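ALKF (PDB 3ZBO) is of unknown function but binds branched DNA structures such as Holliday junctions, and is related to the HEAT-like repeat DNA glycosylases AlkC and AlkD. Local coordinates at residues M7-E15 with K51-L62; E15-K25 with V37-I48. All coordinates share one frame; numbering follows the deposited sequence. Where two conformers were deposited one is given.

Contact 1 of 2, residues M7-E15 with K51-L62; sequences MDFKTVMQE and KIKLNQELAEEL
V12 lies against three residues of K51-L62 with its two methyls. V12 CG2 meets I52 CD1 at 4.0 Å and also touches L58 CD2, tip to tip in both cases, while L62 crosses the V12 side chain at about a right angle, touching CG1. The valine torsion accounts for this division: with CG1 anti to the backbone N (chi1 175°), CG2 lies beside that nitrogen and faces the 52/58 side. L58 is forked around the start of helix 9-15, its CD1 near F9 CA and L58 CD2 packed at 3.8 Å from M7 O. M7 crosses I52 at about a right angle, with M7 SD 4.0 Å from I52 CD1. The F9 ring, swung by chi1 174° toward helix 56-62, has L58 CD1 at its edge and E61 CB 3.7 Å from F9 CD1; on one face rests M13 CG of its own helix. M13 SD lies 3.7 Å from L62 CD2. The axes of helix 9-15 and helix 56-62 cross at -57°, 10.6 Å apart at closest approach. The N-caps of these helices are D8, whose OD1 accepts from both N and OG1 of T11, and N55, whose OD1 takes L58 N from above its carbonyl plane. The contact joins helix 9-19 to helices 46-52 and 56-63, consecutive along the chain, in what is probably a HEAT-like array; helix 68-77 also touches I52, L58 and M13. Around buried V12, L58 and L62 cohesion is therefore apolar, whereas the salt bridge from K51 NZ to E15 OE1 (3.1 Å) involves an exposed lysine and is probably screened by solvent.

Contact 2 of 2, residues E15-K25 with V37-I48; sequences ELEALGKERTK and VFGVATGAMKPI
F38 lies against the C-terminal part of helix 9-19, in the N-terminal portion of a mainly helical fold consistent with the HEAT-like repeat relatives, where the connection leading into helix 46-52 packs back on the first two helices. The ring contact is CH-pi: E17 CA stands over one face, 3.6 Å from the F38 centroid and 15° off the normal. The E17 chain, extended from a CG anti to the backbone N (chi1 -179°), follows the ring, its carboxylate plane only 19° from the ring plane. Apolar contacts continue along the helix. L19 CD1 meets I48 CD1 tip to tip at 3.9 Å, L16 CD2 reaches the same methyl obliquely, and L19 CB packs on V40 CG1.

Backbone polar contacts hold the turn between helices 9-19 and 22-30. K21 N, at the N-cap position of the second helix, donates to G39 O at 2.9 Å, and G20 CA adds a CA-H...O contact to that oxygen. G39 CA lies 3.7 Å from K25 N; a CB there would run into K25 N, K21 O and F38 O, which calls for glycine. D69 receives the backbone N-H groups of F38, G39 and V40, fixing the loop from helix 68-77.

K25, fully extended, runs obliquely past V37 toward its salt-bridge partner E35. A water links the two segments, donating to L19 O at 2.7 Å and accepting from A41 N at 2.9 Å.

Both contacts use helix 9-19 and helix 46-52 and share E15, whose carboxylate pairs with K51 in contact 1 and lies along I48 in contact 2. Contact 2 is nested within the chain loop closed by contact 1; their centres are 15 Å apart. Neither is a fully buried core: each mixes buried residues with exposed ones. Contact 1 is a helix-crossing interface with side-chain packing and a marginal salt bridge, burying 468 Å². Contact 2 buries 763 Å² and, being a loop laid against the end of helix 9-19, the turn after it and the start of helix 22-30, adds main-chain and water-mediated bonds. M7 SD, 4.0 Å from I48 CG2, joins the two apolar patches.

Contact 1 of 2, residues M7-E15 with K51-L62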
loop_
_atom_site.group_PDB
_atom_site.type_symbol
_atom_site.label_atom_id
_atom_site.label_comp_id
_atom_site.label_asym_id
_atom_site.label_seq_id
_atom_site.Cartn_x
_atom_site.Cartn_y
_atom_site.Cartn_z
ATOM N N MET A 7 -20.447 -5.941 -16.958
ATOM C CA MET A 7 -19.287 -6.608 -17.546
ATOM C C MET A 7 -19.052 -7.927 -16.806
ATOM O O MET A 7 -19.122 -7.959 -15.584
ATOM C CB MET A 7 -18.082 -5.677 -17.397
ATOM C CG MET A 7 -17.868 -4.830 -18.600
ATOM S SD MET A 7 -16.107 -4.437 -18.708
ATOM C CE MET A 7 -15.370 -5.925 -19.312
ATOM N N ASP A 8 -18.825 -9.017 -17.522
ATOM C CA ASP A 8 -18.610 -10.253 -16.821
ATOM C C ASP A 8 -17.110 -10.565 -16.662
ATOM O O ASP A 8 -16.270 -9.893 -17.195
ATOM C CB ASP A 8 -19.426 -11.431 -17.378
ATOM C CG ASP A 8 -19.115 -11.722 -18.810
ATOM O OD1 ASP A 8 -17.974 -11.369 -19.251
ATOM O OD2 ASP A 8 -20.018 -12.299 -19.516
ATOM N N PHE A 9 -16.868 -11.474 -15.751
ATOM C CA PHE A 9 -15.511 -11.944 -15.441
ATOM C C PHE A 9 -14.694 -12.259 -16.667
ATOM O O PHE A 9 -13.536 -11.774 -16.808
ATOM C CB PHE A 9 -15.594 -13.177 -14.523
ATOM C CG PHE A 9 -14.282 -13.813 -14.271
ATOM C CD1 PHE A 9 -13.419 -13.288 -13.340
ATOM C CD2 PHE A 9 -13.880 -14.951 -15.014
ATOM C CE1 PHE A 9 -12.185 -13.902 -13.113
ATOM C CE2 PHE A 9 -12.629 -15.570 -14.846
ATOM C CZ PHE A 9 -11.762 -15.019 -13.872
ATOM N N LYS A 10 -15.251 -13.061 -17.587
ATOM C CA LYS A 10 -14.447 -13.490 -18.746
ATOM C C LYS A 10 -14.059 -12.295 -19.608
ATOM O O LYS A 10 -12.922 -12.223 -20.149
ATOM C CB LYS A 10 -15.221 -14.479 -19.650
ATOM C CG LYS A 10 -14.854 -14.283 -21.177
ATOM C CD LYS A 10 -16.069 -14.117 -22.179
ATOM C CE LYS A 10 -15.628 -14.338 -23.710
ATOM N NZ LYS A 10 -15.327 -15.788 -24.132
ATOM N N THR A 11 -14.964 -11.336 -19.753
ATOM C CA THR A 11 -14.720 -10.149 -20.554
ATOM C C THR A 11 -13.655 -9.247 -19.902
ATOM O O THR A 11 -12.737 -8.745 -20.579
ATOM C CB THR A 11 -15.997 -9.350 -20.751
ATOM O OG1 THR A 11 -16.924 -10.198 -21.441
ATOM C CG2 THR A 11 -15.776 -8.077 -21.569
ATOM N N VAL A 12 -13.718 -9.076 -18.590
ATOM C CA VAL A 12 -12.645 -8.300 -17.951
ATOM C C VAL A 12 -11.293 -8.930 -18.087
ATOM O O VAL A 12 -10.310 -8.182 -18.348
ATOM C CB VAL A 12 -12.953 -8.112 -16.419
ATOM C CG1 VAL A 12 -11.784 -7.400 -15.704
ATOM C CG2 VAL A 12 -14.328 -7.338 -16.240
ATOM N N MET A 13 -11.225 -10.248 -17.897
ATOM C CA MET A 13 -9.972 -10.978 -18.034
ATOM C C MET A 13 -9.446 -10.862 -19.467
ATOM O O MET A 13 -8.233 -10.662 -19.697
ATOM C CB MET A 13 -10.108 -12.410 -17.624
ATOM C CG MET A 13 -10.375 -12.678 -16.113
ATOM S SD MET A 13 -9.005 -11.980 -15.104
ATOM C CE MET A 13 -7.678 -13.112 -15.435
ATOM N N GLN A 14 -10.349 -10.922 -20.447
ATOM C CA GLN A 14 -9.844 -10.697 -21.837
ATOM C C GLN A 14 -9.302 -9.306 -22.078
ATOM O O GLN A 14 -8.208 -9.149 -22.729
ATOM C CB GLN A 14 -10.983 -10.984 -22.821
ATOM C CG GLN A 14 -11.148 -12.474 -23.033
ATOM C CD GLN A 14 -12.442 -12.822 -23.746
ATOM O OE1 GLN A 14 -12.562 -13.927 -24.268
ATOM N NE2 GLN A 14 -13.421 -11.882 -23.785
ATOM N N GLU A 15 -9.996 -8.289 -21.569
ATOM C CA GLU A 15 -9.593 -6.887 -21.763
ATOM C C GLU A 15 -8.248 -6.631 -21.053
ATOM O O GLU A 15 -7.364 -5.927 -21.581
ATOM C CB GLU A 15 -10.665 -5.923 -21.305
ATOM C CG GLU A 15 -12.031 -6.172 -22.032
ATOM C CD GLU A 15 -12.945 -4.948 -22.101
ATOM O OE1 GLU A 15 -12.659 -3.924 -21.419
ATOM O OE2 GLU A 15 -13.971 -5.026 -22.860
ATOM N N LYS A 51 -16.346 2.081 -16.549
ATOM C CA LYS A 51 -17.534 1.301 -16.975
ATOM C C LYS A 51 -18.157 0.551 -15.759
ATOM O O LYS A 51 -19.390 0.482 -15.542
ATOM C CB LYS A 51 -17.231 0.282 -18.098
ATOM C CG LYS A 51 -16.819 0.829 -19.510
ATOM C CD LYS A 51 -16.830 -0.306 -20.590
ATOM C CE LYS A 51 -15.562 -0.402 -21.521
ATOM N NZ LYS A 51 -14.595 -1.512 -21.081
ATOM N N ILE A 52 -17.290 -0.007 -14.923
ATOM C CA ILE A 52 -17.775 -0.947 -13.914
ATOM C C ILE A 52 -18.225 -0.289 -12.621
ATOM O O ILE A 52 -19.202 -0.734 -12.008
ATOM C CB ILE A 52 -16.669 -2.024 -13.649
ATOM C CG1 ILE A 52 -16.501 -2.873 -14.895
ATOM C CG2 ILE A 52 -17.037 -2.831 -12.345
ATOM C CD1 ILE A 52 -15.220 -3.735 -14.850
ATOM N N LYS A 53 -17.503 0.750 -12.213
ATOM C CA LYS A 53 -17.679 1.517 -11.001
ATOM C C LYS A 53 -17.378 0.556 -9.864
ATOM O O LYS A 53 -16.223 0.083 -9.829
ATOM C CB LYS A 53 -19.046 2.218 -10.874
ATOM C CG LYS A 53 -19.227 3.411 -11.873
ATOM C CD LYS A 53 -20.683 3.507 -12.378
ATOM C CE LYS A 53 -20.845 4.723 -13.312
ATOM N NZ LYS A 53 -20.078 4.448 -14.590
ATOM N N LEU A 54 -18.338 0.260 -8.993
ATOM C CA LEU A 54 -18.116 -0.675 -7.866
ATOM C C LEU A 54 -18.851 -2.004 -8.153
ATOM O O LEU A 54 -20.022 -2.019 -8.632
ATOM C CB LEU A 54 -18.488 -0.072 -6.478
ATOM C CG LEU A 54 -17.809 1.304 -6.102
ATOM C CD1 LEU A 54 -17.778 1.499 -4.603
ATOM C CD2 LEU A 54 -16.322 1.503 -6.562
ATOM N N ASN A 55 -18.167 -3.144 -7.974
ATOM C CA ASN A 55 -18.822 -4.432 -8.121
ATOM C C ASN A 55 -17.987 -5.445 -7.297
ATOM O O ASN A 55 -16.985 -6.019 -7.790
ATOM C CB ASN A 55 -18.834 -4.808 -9.591
ATOM C CG ASN A 55 -19.588 -6.136 -9.881
ATOM O OD1 ASN A 55 -19.820 -7.019 -9.010
ATOM N ND2 ASN A 55 -19.999 -6.282 -11.157
ATOM N N GLN A 56 -18.450 -5.621 -6.073
ATOM C CA GLN A 56 -17.778 -6.537 -5.136
ATOM C C GLN A 56 -17.753 -7.931 -5.635
ATOM O O GLN A 56 -16.730 -8.651 -5.464
ATOM C CB GLN A 56 -18.364 -6.449 -3.729
ATOM C CG GLN A 56 -17.470 -7.218 -2.725
ATOM C CD GLN A 56 -16.065 -6.521 -2.504
ATOM O OE1 GLN A 56 -15.895 -5.324 -2.701
ATOM N NE2 GLN A 56 -15.059 -7.306 -2.098
ATOM N N GLU A 57 -18.827 -8.467 -6.201
ATOM C CA GLU A 57 -18.827 -9.835 -6.677
ATOM C C GLU A 57 -17.735 -10.084 -7.723
ATOM O O GLU A 57 -17.010 -11.091 -7.634
ATOM C CB GLU A 57 -20.219 -10.174 -7.211
ATOM C CG GLU A 57 -20.444 -11.642 -7.443
ATOM C CD GLU A 57 -19.788 -12.220 -8.656
ATOM O OE1 GLU A 57 -19.777 -11.487 -9.694
ATOM O OE2 GLU A 57 -19.246 -13.352 -8.584
ATOM N N LEU A 58 -17.655 -9.171 -8.692
ATOM C CA LEU A 58 -16.688 -9.304 -9.750
ATOM C C LEU A 58 -15.279 -9.101 -9.123
ATOM O O LEU A 58 -14.362 -9.884 -9.517
ATOM C CB LEU A 58 -16.900 -8.183 -10.753
ATOM C CG LEU A 58 -15.969 -8.193 -11.943
ATOM C CD1 LEU A 58 -15.807 -9.555 -12.673
ATOM C CD2 LEU A 58 -16.467 -7.105 -12.966
ATOM N N ALA A 59 -15.169 -8.209 -8.139
ATOM C CA ALA A 59 -13.857 -8.007 -7.497
ATOM C C ALA A 59 -13.419 -9.314 -6.855
ATOM O O ALA A 59 -12.196 -9.694 -6.989
ATOM C CB ALA A 59 -13.894 -6.878 -6.372
ATOM N N GLU A 60 -14.360 -10.000 -6.242
ATOM C CA GLU A 60 -13.982 -11.275 -5.611
ATOM C C GLU A 60 -13.506 -12.288 -6.590
ATOM O O GLU A 60 -12.503 -13.022 -6.319
ATOM C CB GLU A 60 -15.090 -11.874 -4.732
ATOM C CG GLU A 60 -15.405 -11.033 -3.539
ATOM C CD GLU A 60 -14.372 -11.043 -2.403
ATOM O OE1 GLU A 60 -13.565 -11.964 -2.393
ATOM O OE2 GLU A 60 -14.434 -10.212 -1.539
ATOM N N GLU A 61 -14.215 -12.417 -7.734
ATOM C CA GLU A 61 -13.744 -13.372 -8.713
ATOM C C GLU A 61 -12.373 -13.008 -9.315
ATOM O O GLU A 61 -11.562 -13.933 -9.550
ATOM C CB GLU A 61 -14.769 -13.502 -9.859
ATOM C CG GLU A 61 -16.083 -14.060 -9.403
ATOM C CD GLU A 61 -16.953 -14.528 -10.611
ATOM O OE1 GLU A 61 -16.450 -15.095 -11.626
ATOM O OE2 GLU A 61 -18.204 -14.371 -10.479
ATOM N N LEU A 62 -12.176 -11.724 -9.530
ATOM C CA LEU A 62 -10.891 -11.262 -10.105
ATOM C C LEU A 62 -9.804 -11.501 -9.065
ATOM O O LEU A 62 -8.694 -11.993 -9.452
ATOM C CB LEU A 62 -10.970 -9.787 -10.475
ATOM C CG LEU A 62 -11.900 -9.562 -11.649
ATOM C CD1 LEU A 62 -12.087 -8.086 -11.768
ATOM C CD2 LEU A 62 -11.293 -10.097 -12.921
#

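Contact 2 of 2, residues E15-K25 with V37-I48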
loop_
_atom_site.group_PDB
_atom_site.type_symbol
_atom_site.label_atom_id
_atom_site.label_comp_id
_atom_site.label_asym_id
_atom_site.label_seq_id
_atom_site.Cartn_x
_atom_site.Cartn_y
_atom_site.Cartn_z
ATOM N N GLU A 15 -9.996 -8.289 -21.569
ATOM C CA GLU A 15 -9.593 -6.887 -21.763
ATOM C C GLU A 15 -8.248 -6.631 -21.053
ATOM O O GLU A 15 -7.364 -5.927 -21.581
ATOM C CB GLU A 15 -10.665 -5.923 -21.305
ATOM C CG GLU A 15 -12.031 -6.172 -22.032
ATOM C CD GLU A 15 -12.945 -4.948 -22.101
ATOM O OE1 GLU A 15 -12.659 -3.924 -21.419
ATOM O OE2 GLU A 15 -13.971 -5.026 -22.860
ATOM N N LEU A 16 -8.077 -7.192 -19.853
ATOM C CA LEU A 16 -6.806 -6.984 -19.153
ATOM C C LEU A 16 -5.638 -7.668 -19.859
ATOM O O LEU A 16 -4.562 -7.107 -20.003
ATOM C CB LEU A 16 -6.922 -7.511 -17.705
ATOM C CG LEU A 16 -7.811 -6.704 -16.765
ATOM C CD1 LEU A 16 -7.763 -7.386 -15.381
ATOM C CD2 LEU A 16 -7.381 -5.281 -16.625
ATOM N N GLU A 17 -5.852 -8.855 -20.360
ATOM C CA GLU A 17 -4.805 -9.599 -21.093
ATOM C C GLU A 17 -4.436 -8.794 -22.312
ATOM O O GLU A 17 -3.254 -8.666 -22.618
ATOM C CB GLU A 17 -5.335 -10.969 -21.479
ATOM C CG GLU A 17 -4.311 -11.764 -22.208
ATOM C CD GLU A 17 -4.588 -13.257 -22.171
ATOM O OE1 GLU A 17 -5.754 -13.645 -22.077
ATOM O OE2 GLU A 17 -3.612 -14.027 -22.244
ATOM N N ALA A 18 -5.432 -8.167 -22.952
ATOM C CA ALA A 18 -5.097 -7.374 -24.160
ATOM C C ALA A 18 -4.280 -6.156 -23.871
ATOM O O ALA A 18 -3.569 -5.689 -24.802
ATOM C CB ALA A 18 -6.386 -6.937 -24.889
ATOM N N LEU A 19 -4.412 -5.584 -22.649
ATOM C CA LEU A 19 -3.638 -4.430 -22.236
ATOM C C LEU A 19 -2.234 -4.806 -21.726
ATOM O O LEU A 19 -1.371 -3.897 -21.537
ATOM C CB LEU A 19 -4.347 -3.618 -21.148
ATOM C CG LEU A 19 -5.717 -3.032 -21.569
ATOM C CD1 LEU A 19 -6.598 -2.618 -20.354
ATOM C CD2 LEU A 19 -5.480 -1.841 -22.543
ATOM N N GLY A 20 -1.924 -6.065 -21.553
ATOM C CA GLY A 20 -0.616 -6.485 -20.947
ATOM C C GLY A 20 0.526 -6.121 -21.917
ATOM O O GLY A 20 0.359 -6.224 -23.174
ATOM N N LYS A 21 1.648 -5.656 -21.375
ATOM C CA LYS A 21 2.860 -5.353 -22.201
ATOM C C LYS A 21 4.027 -6.011 -21.523
ATOM O O LYS A 21 4.137 -5.900 -20.268
ATOM C CB LYS A 21 3.089 -3.844 -22.289
ATOM C CG LYS A 21 2.045 -3.085 -23.083
ATOM C CD LYS A 21 2.302 -3.224 -24.603
ATOM C CE LYS A 21 1.294 -2.389 -25.430
ATOM N NZ LYS A 21 1.122 -1.045 -24.809
ATOM N N GLU A 22 4.929 -6.609 -22.328
ATOM C CA GLU A 22 5.990 -7.497 -21.844
ATOM C C GLU A 22 6.976 -6.737 -20.978
ATOM O O GLU A 22 7.517 -7.336 -20.009
ATOM C CB GLU A 22 6.738 -8.239 -22.982
ATOM C CG GLU A 22 7.352 -9.593 -22.515
ATOM C CD GLU A 22 6.296 -10.688 -22.299
ATOM O OE1 GLU A 22 5.225 -10.629 -22.968
ATOM O OE2 GLU A 22 6.532 -11.603 -21.458
ATOM N N ARG A 23 7.184 -5.459 -21.301
ATOM C CA ARG A 23 8.027 -4.569 -20.471
ATOM C C ARG A 23 7.499 -4.427 -19.054
ATOM O O ARG A 23 8.294 -4.761 -18.127
ATOM C CB ARG A 23 8.440 -3.187 -21.043
ATOM C CG ARG A 23 7.454 -2.312 -21.855
ATOM C CD ARG A 23 6.450 -1.377 -21.069
ATOM N NE ARG A 23 6.053 -0.144 -21.813
ATOM C CZ ARG A 23 5.636 -0.098 -23.094
ATOM N NH1 ARG A 23 5.600 -1.202 -23.868
ATOM N NH2 ARG A 23 5.278 1.068 -23.628
ATOM N N THR A 24 6.223 -3.962 -18.918
ATOM C CA THR A 24 5.523 -3.802 -17.608
ATOM C C THR A 24 5.536 -5.165 -16.867
ATOM O O THR A 24 5.771 -5.241 -15.619
ATOM C CB THR A 24 4.059 -3.263 -17.757
ATOM O OG1 THR A 24 4.048 -1.896 -18.249
ATOM C CG2 THR A 24 3.408 -3.234 -16.455
ATOM N N LYS A 25 5.318 -6.242 -17.621
ATOM C CA LYS A 25 5.289 -7.575 -16.987
ATOM C C LYS A 25 6.628 -7.994 -16.369
ATOM O O LYS A 25 6.710 -8.463 -15.218
ATOM C CB LYS A 25 4.796 -8.600 -18.007
ATOM C CG LYS A 25 4.790 -10.028 -17.560
ATOM C CD LYS A 25 4.316 -10.966 -18.612
ATOM C CE LYS A 25 4.378 -12.351 -18.185
ATOM N NZ LYS A 25 3.745 -13.280 -19.156
ATOM N N VAL A 37 0.413 -13.419 -14.891
ATOM C CA VAL A 37 0.509 -11.964 -14.791
ATOM C C VAL A 37 0.566 -11.439 -16.198
ATOM O O VAL A 37 1.254 -12.039 -17.071
ATOM C CB VAL A 37 1.709 -11.532 -13.873
ATOM C CG1 VAL A 37 3.012 -12.082 -14.404
ATOM C CG2 VAL A 37 1.789 -9.994 -13.823
ATOM N N PHE A 38 -0.137 -10.333 -16.441
ATOM C CA PHE A 38 -0.150 -9.807 -17.767
ATOM C C PHE A 38 0.732 -8.564 -17.936
ATOM O O PHE A 38 1.242 -8.316 -19.071
ATOM C CB PHE A 38 -1.539 -9.367 -18.190
ATOM C CG PHE A 38 -2.624 -10.438 -18.157
ATOM C CD1 PHE A 38 -2.394 -11.754 -18.545
ATOM C CD2 PHE A 38 -3.885 -10.074 -17.689
ATOM C CE1 PHE A 38 -3.451 -12.707 -18.552
ATOM C CE2 PHE A 38 -4.954 -11.032 -17.661
ATOM C CZ PHE A 38 -4.720 -12.293 -18.107
ATOM N N GLY A 39 0.903 -7.754 -16.877
ATOM C CA GLY A 39 1.721 -6.568 -17.057
ATOM C C GLY A 39 0.894 -5.414 -17.586
ATOM O O GLY A 39 1.225 -4.740 -18.619
ATOM N N VAL A 40 -0.117 -4.994 -16.833
ATOM C CA VAL A 40 -0.981 -3.878 -17.266
ATOM C C VAL A 40 -0.628 -2.577 -16.575
ATOM O O VAL A 40 -0.644 -2.505 -15.352
ATOM C CB VAL A 40 -2.482 -4.211 -16.986
ATOM C CG1 VAL A 40 -3.403 -3.049 -17.408
ATOM C CG2 VAL A 40 -2.883 -5.533 -17.662
ATOM N N ALA A 41 -0.251 -1.502 -17.307
ATOM C CA ALA A 41 0.027 -0.251 -16.644
ATOM C C ALA A 41 -1.263 0.233 -16.043
ATOM O O ALA A 41 -2.329 0.168 -16.683
ATOM C CB ALA A 41 0.471 0.754 -17.665
ATOM N N THR A 42 -1.195 0.745 -14.814
ATOM C CA THR A 42 -2.425 1.128 -14.095
ATOM C C THR A 42 -3.271 2.177 -14.826
ATOM O O THR A 42 -4.487 2.114 -14.788
ATOM C CB THR A 42 -2.208 1.493 -12.654
ATOM O OG1 THR A 42 -1.415 2.679 -12.576
ATOM C CG2 THR A 42 -1.524 0.326 -11.875
ATOM N N GLY A 43 -2.651 3.116 -15.534
ATOM C CA GLY A 43 -3.533 4.132 -16.149
ATOM C C GLY A 43 -4.386 3.504 -17.249
ATOM O O GLY A 43 -5.480 4.060 -17.594
ATOM N N ALA A 44 -3.919 2.397 -17.810
ATOM C CA ALA A 44 -4.671 1.708 -18.861
ATOM C C ALA A 44 -5.961 1.096 -18.314
ATOM O O ALA A 44 -6.858 0.775 -19.077
ATOM C CB ALA A 44 -3.799 0.654 -19.598
ATOM N N MET A 45 -6.075 0.988 -16.984
ATOM C CA MET A 45 -7.310 0.492 -16.405
ATOM C C MET A 45 -8.466 1.477 -16.277
ATOM O O MET A 45 -9.580 1.024 -16.029
ATOM C CB MET A 45 -6.995 -0.103 -14.990
ATOM C CG MET A 45 -6.013 -1.251 -15.158
ATOM S SD MET A 45 -5.541 -1.798 -13.427
ATOM C CE MET A 45 -4.478 -3.163 -13.783
ATOM N N LYS A 46 -8.192 2.782 -16.463
ATOM C CA LYS A 46 -9.184 3.811 -16.203
ATOM C C LYS A 46 -10.462 3.619 -17.015
ATOM O O LYS A 46 -11.504 3.606 -16.393
ATOM C CB LYS A 46 -8.637 5.255 -16.285
ATOM C CG LYS A 46 -9.610 6.284 -15.650
ATOM C CD LYS A 46 -8.838 7.381 -14.896
ATOM C CE LYS A 46 -9.780 8.280 -14.128
ATOM N NZ LYS A 46 -10.366 9.267 -15.071
ATOM N N PRO A 47 -10.374 3.361 -18.346
ATOM C CA PRO A 47 -11.671 3.191 -19.004
ATOM C C PRO A 47 -12.493 1.997 -18.545
ATOM O O PRO A 47 -13.732 2.124 -18.446
ATOM C CB PRO A 47 -11.305 2.935 -20.481
ATOM C CG PRO A 47 -9.859 3.377 -20.654
ATOM C CD PRO A 47 -9.247 3.101 -19.293
ATOM N N ILE A 48 -11.837 0.846 -18.274
ATOM C CA ILE A 48 -12.620 -0.327 -17.783
ATOM C C ILE A 48 -13.243 -0.047 -16.399
ATOM O O ILE A 48 -14.381 -0.424 -16.141
ATOM C CB ILE A 48 -11.753 -1.609 -17.658
ATOM C CG1 ILE A 48 -10.801 -1.854 -18.831
ATOM C CG2 ILE A 48 -12.661 -2.823 -17.405
ATOM C CD1 ILE A 48 -10.066 -3.164 -18.743
HETATM O O HOH W 1 -0.202 -1.808 -20.189
HETATM O O HOH W 2 0.782 -14.689 -18.553
#